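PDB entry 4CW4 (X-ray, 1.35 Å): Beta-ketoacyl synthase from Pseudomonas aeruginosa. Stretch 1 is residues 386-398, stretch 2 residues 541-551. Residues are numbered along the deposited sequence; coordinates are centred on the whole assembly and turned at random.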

# COMPACT_ATOMS: atom_id res chain seq x y z
N HIS A 386 8.01 13.82 -23.62
CA HIS A 386 9.14 12.91 -23.49
C HIS A 386 8.76 11.49 -23.86
O HIS A 386 9.60 10.60 -23.93
CB HIS A 386 9.70 13.00 -22.07
CG HIS A 386 10.11 14.38 -21.69
ND1 HIS A 386 11.26 14.96 -22.18
CD2 HIS A 386 9.52 15.32 -20.91
CE1 HIS A 386 11.36 16.20 -21.71
NE2 HIS A 386 10.32 16.44 -20.94
N GLY A 387 7.46 11.28 -24.10
CA GLY A 387 6.90 10.00 -24.45
C GLY A 387 5.41 10.02 -24.16
O GLY A 387 4.88 11.02 -23.67
N ALA A 388 4.74 8.91 -24.42
CA ALA A 388 3.33 8.74 -24.05
C ALA A 388 3.14 7.34 -23.48
O ALA A 388 3.88 6.42 -23.83
CB ALA A 388 2.42 8.93 -25.25
N VAL A 389 2.20 7.18 -22.57
CA VAL A 389 1.94 5.88 -22.00
C VAL A 389 0.49 5.49 -22.30
O VAL A 389 -0.42 6.22 -21.95
CB VAL A 389 2.21 5.86 -20.50
CG1 VAL A 389 1.89 4.51 -19.97
CG2 VAL A 389 3.66 6.17 -20.22
N THR A 390 0.31 4.35 -22.96
CA THR A 390 -1.00 3.97 -23.49
C THR A 390 -1.69 2.86 -22.71
O THR A 390 -2.90 2.77 -22.73
CB THR A 390 -0.90 3.57 -24.96
OG1 THR A 390 0.17 2.67 -25.14
CG2 THR A 390 -0.67 4.79 -25.85
N ASP A 391 -0.93 2.02 -22.02
CA ASP A 391 -1.53 0.91 -21.30
C ASP A 391 -0.55 0.35 -20.31
O ASP A 391 0.68 0.36 -20.54
CB ASP A 391 -1.90 -0.24 -22.24
CG ASP A 391 -3.32 -0.14 -22.82
OD1 ASP A 391 -4.32 -0.03 -22.05
OD2 ASP A 391 -3.42 -0.16 -24.05
N VAL A 392 -1.12 -0.18 -19.23
CA VAL A 392 -0.44 -1.10 -18.34
C VAL A 392 -1.38 -2.26 -18.10
O VAL A 392 -2.55 -2.07 -17.77
CB VAL A 392 -0.09 -0.45 -16.98
CG1 VAL A 392 0.41 -1.50 -15.97
CG2 VAL A 392 0.96 0.66 -17.17
N PHE A 393 -0.85 -3.46 -18.26
CA PHE A 393 -1.61 -4.68 -17.98
C PHE A 393 -1.02 -5.40 -16.79
O PHE A 393 0.20 -5.54 -16.65
CB PHE A 393 -1.64 -5.56 -19.22
CG PHE A 393 -2.35 -4.91 -20.37
CD1 PHE A 393 -3.73 -4.73 -20.35
CD2 PHE A 393 -1.65 -4.45 -21.46
CE1 PHE A 393 -4.36 -4.09 -21.40
CE2 PHE A 393 -2.28 -3.81 -22.51
CZ PHE A 393 -3.64 -3.65 -22.48
N ILE A 394 -1.92 -5.84 -15.92
CA ILE A 394 -1.59 -6.48 -14.67
C ILE A 394 -2.35 -7.80 -14.58
O ILE A 394 -3.56 -7.83 -14.76
CB ILE A 394 -2.01 -5.58 -13.49
CG1 ILE A 394 -1.14 -4.31 -13.46
CG2 ILE A 394 -1.92 -6.33 -12.17
CD1 ILE A 394 -1.63 -3.21 -12.50
N ASN A 395 -1.64 -8.87 -14.28
CA ASN A 395 -2.24 -10.20 -14.16
C ASN A 395 -1.52 -10.99 -13.07
O ASN A 395 -0.29 -11.03 -13.04
CB ASN A 395 -2.13 -10.98 -15.47
CG ASN A 395 -2.98 -10.37 -16.57
OD1 ASN A 395 -2.50 -9.51 -17.34
ND2 ASN A 395 -4.24 -10.78 -16.65
N ALA A 396 -2.31 -11.63 -12.21
CA ALA A 396 -1.78 -12.48 -11.15
C ALA A 396 -1.46 -13.87 -11.73
O ALA A 396 -1.55 -14.09 -12.94
CB ALA A 396 -2.76 -12.56 -9.98
N ASP A 397 -1.08 -14.81 -10.87
CA ASP A 397 -0.48 -16.06 -11.30
C ASP A 397 -1.43 -17.26 -11.20
O ASP A 397 -1.05 -18.36 -11.54
CB ASP A 397 0.73 -16.38 -10.42
CG ASP A 397 1.96 -15.56 -10.77
OD1 ASP A 397 2.04 -14.97 -11.88
OD2 ASP A 397 2.87 -15.52 -9.91
N GLY A 398 -2.64 -17.06 -10.70
CA GLY A 398 -3.53 -18.17 -10.41
C GLY A 398 -3.11 -18.83 -9.11
O GLY A 398 -2.45 -18.21 -8.25
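Stretch 2, residues 541-551: GGNNASGVVLS

How does stretch 2 run along stretch 1? Residues 543-550 form an extended strand that pairs antiparallel with the strand of stretch 1, their N-to-C directions 147° apart and their axes 4.5 Å apart at closest approach. Ala388 thus faces Leu550, and Ile394 faces Ala545. Ala388 N and O hold Leu550 O and N at 2.9 and 2.8 Å, while Phe393 N and O hold Ser546 O and N at 2.9 and 3.0 Å.

Does the ladder keep an even step? It does not: between the pairs Val389 with Val549 and Val392 with Gly547, Thr390 and Asp391 lie against Val548 alone, so stretch 1 has one residue more there. The psi of -26° at Thr390 breaks the extended run and makes a bulge. Val548 O takes a hydrogen bond from Thr390 N at 3.3 Å, and Val548 N gives one to Asp391 O at 2.9 Å, so a single residue of stretch 2 spans the bulge.

Which bumps fill which hollows? Thr390 reaches two neighbours: OG1 lies 3.4 Å from Val548 CG1, and CG2 lies 3.6 Å from Leu550 CD1. Ala388, Asp391 and Phe393 point to one face with Ser546, Val548 and Leu550; Val389, Val392 and Ile394 point to the opposite face with Val549 and Ala545. There the small Ala545 leaves room for two larger neighbours, its CB lying 3.9 Å from Ile394 CG1 and 4.3 Å from Val392 CG1. Gly547, without a side chain, brings its CA to 4.1 Å from Val392 CG2.

What closes the end beyond the strand of stretch 1? The side chain of Asn544 leans across, its ND2 donating to Asn395 O at 2.9 Å and to Asp397 OD1 at 2.8 Å. Gly542, with phi and psi of 69° and 45°, turns its backbone against this corner: its CA sits 3.2 Å from Asp397 OD2, and its O sits 3.2 Å from Ala396 CA.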

# COMPACT_ATOMS: atom_id res chain seq x y z
N GLY A 541 4.20 -12.53 -4.64
CA GLY A 541 2.79 -12.44 -4.35
C GLY A 541 1.98 -12.58 -5.61
O GLY A 541 0.82 -12.24 -5.58
N GLY A 542 2.55 -13.07 -6.71
CA GLY A 542 1.78 -13.20 -7.93
C GLY A 542 1.44 -11.84 -8.51
O GLY A 542 0.32 -11.58 -8.91
N ASN A 543 2.44 -10.96 -8.55
CA ASN A 543 2.30 -9.63 -9.09
C ASN A 543 3.10 -9.50 -10.37
O ASN A 543 4.29 -9.74 -10.37
CB ASN A 543 2.71 -8.60 -8.03
CG ASN A 543 1.65 -8.45 -6.95
OD1 ASN A 543 0.57 -7.91 -7.20
ND2 ASN A 543 1.93 -8.94 -5.75
N ASN A 544 2.43 -9.15 -11.46
CA ASN A 544 3.08 -8.99 -12.76
C ASN A 544 2.48 -7.79 -13.46
O ASN A 544 1.28 -7.57 -13.38
CB ASN A 544 2.85 -10.22 -13.67
CG ASN A 544 3.23 -11.52 -13.00
OD1 ASN A 544 4.40 -11.93 -13.00
ND2 ASN A 544 2.24 -12.20 -12.43
N ALA A 545 3.31 -7.05 -14.18
CA ALA A 545 2.81 -5.92 -14.97
C ALA A 545 3.69 -5.66 -16.15
O ALA A 545 4.90 -5.88 -16.08
CB ALA A 545 2.69 -4.66 -14.11
N SER A 546 3.07 -5.18 -17.23
CA SER A 546 3.82 -4.71 -18.39
C SER A 546 3.20 -3.41 -18.88
O SER A 546 1.98 -3.28 -18.97
CB SER A 546 3.81 -5.74 -19.52
OG SER A 546 4.29 -6.99 -19.08
N GLY A 547 4.06 -2.43 -19.15
CA GLY A 547 3.62 -1.13 -19.65
C GLY A 547 4.08 -0.84 -21.06
O GLY A 547 5.15 -1.31 -21.48
N VAL A 548 3.31 -0.01 -21.76
CA VAL A 548 3.62 0.40 -23.12
C VAL A 548 3.94 1.89 -23.15
O VAL A 548 3.12 2.73 -22.74
CB VAL A 548 2.43 0.12 -24.07
CG1 VAL A 548 2.79 0.51 -25.50
CG2 VAL A 548 2.05 -1.35 -24.01
N VAL A 549 5.13 2.22 -23.63
CA VAL A 549 5.58 3.61 -23.73
C VAL A 549 5.91 3.91 -25.19
O VAL A 549 6.64 3.15 -25.83
CB VAL A 549 6.85 3.86 -22.87
CG1 VAL A 549 7.13 5.36 -22.76
CG2 VAL A 549 6.73 3.22 -21.50
N LEU A 550 5.36 5.00 -25.70
CA LEU A 550 5.59 5.47 -27.06
C LEU A 550 6.59 6.61 -27.05
O LEU A 550 6.61 7.41 -26.12
CB LEU A 550 4.29 5.96 -27.69
CG LEU A 550 3.08 5.03 -27.60
CD1 LEU A 550 1.87 5.67 -28.29
CD2 LEU A 550 3.40 3.66 -28.20
N SER A 551 7.41 6.70 -28.09
CA SER A 551 8.40 7.76 -28.20
C SER A 551 7.75 9.13 -28.41
O SER A 551 6.60 9.22 -28.84
CB SER A 551 9.31 7.50 -29.41
OG SER A 551 8.56 7.65 -30.60
O HOH W 1 4.91 -13.97 -11.18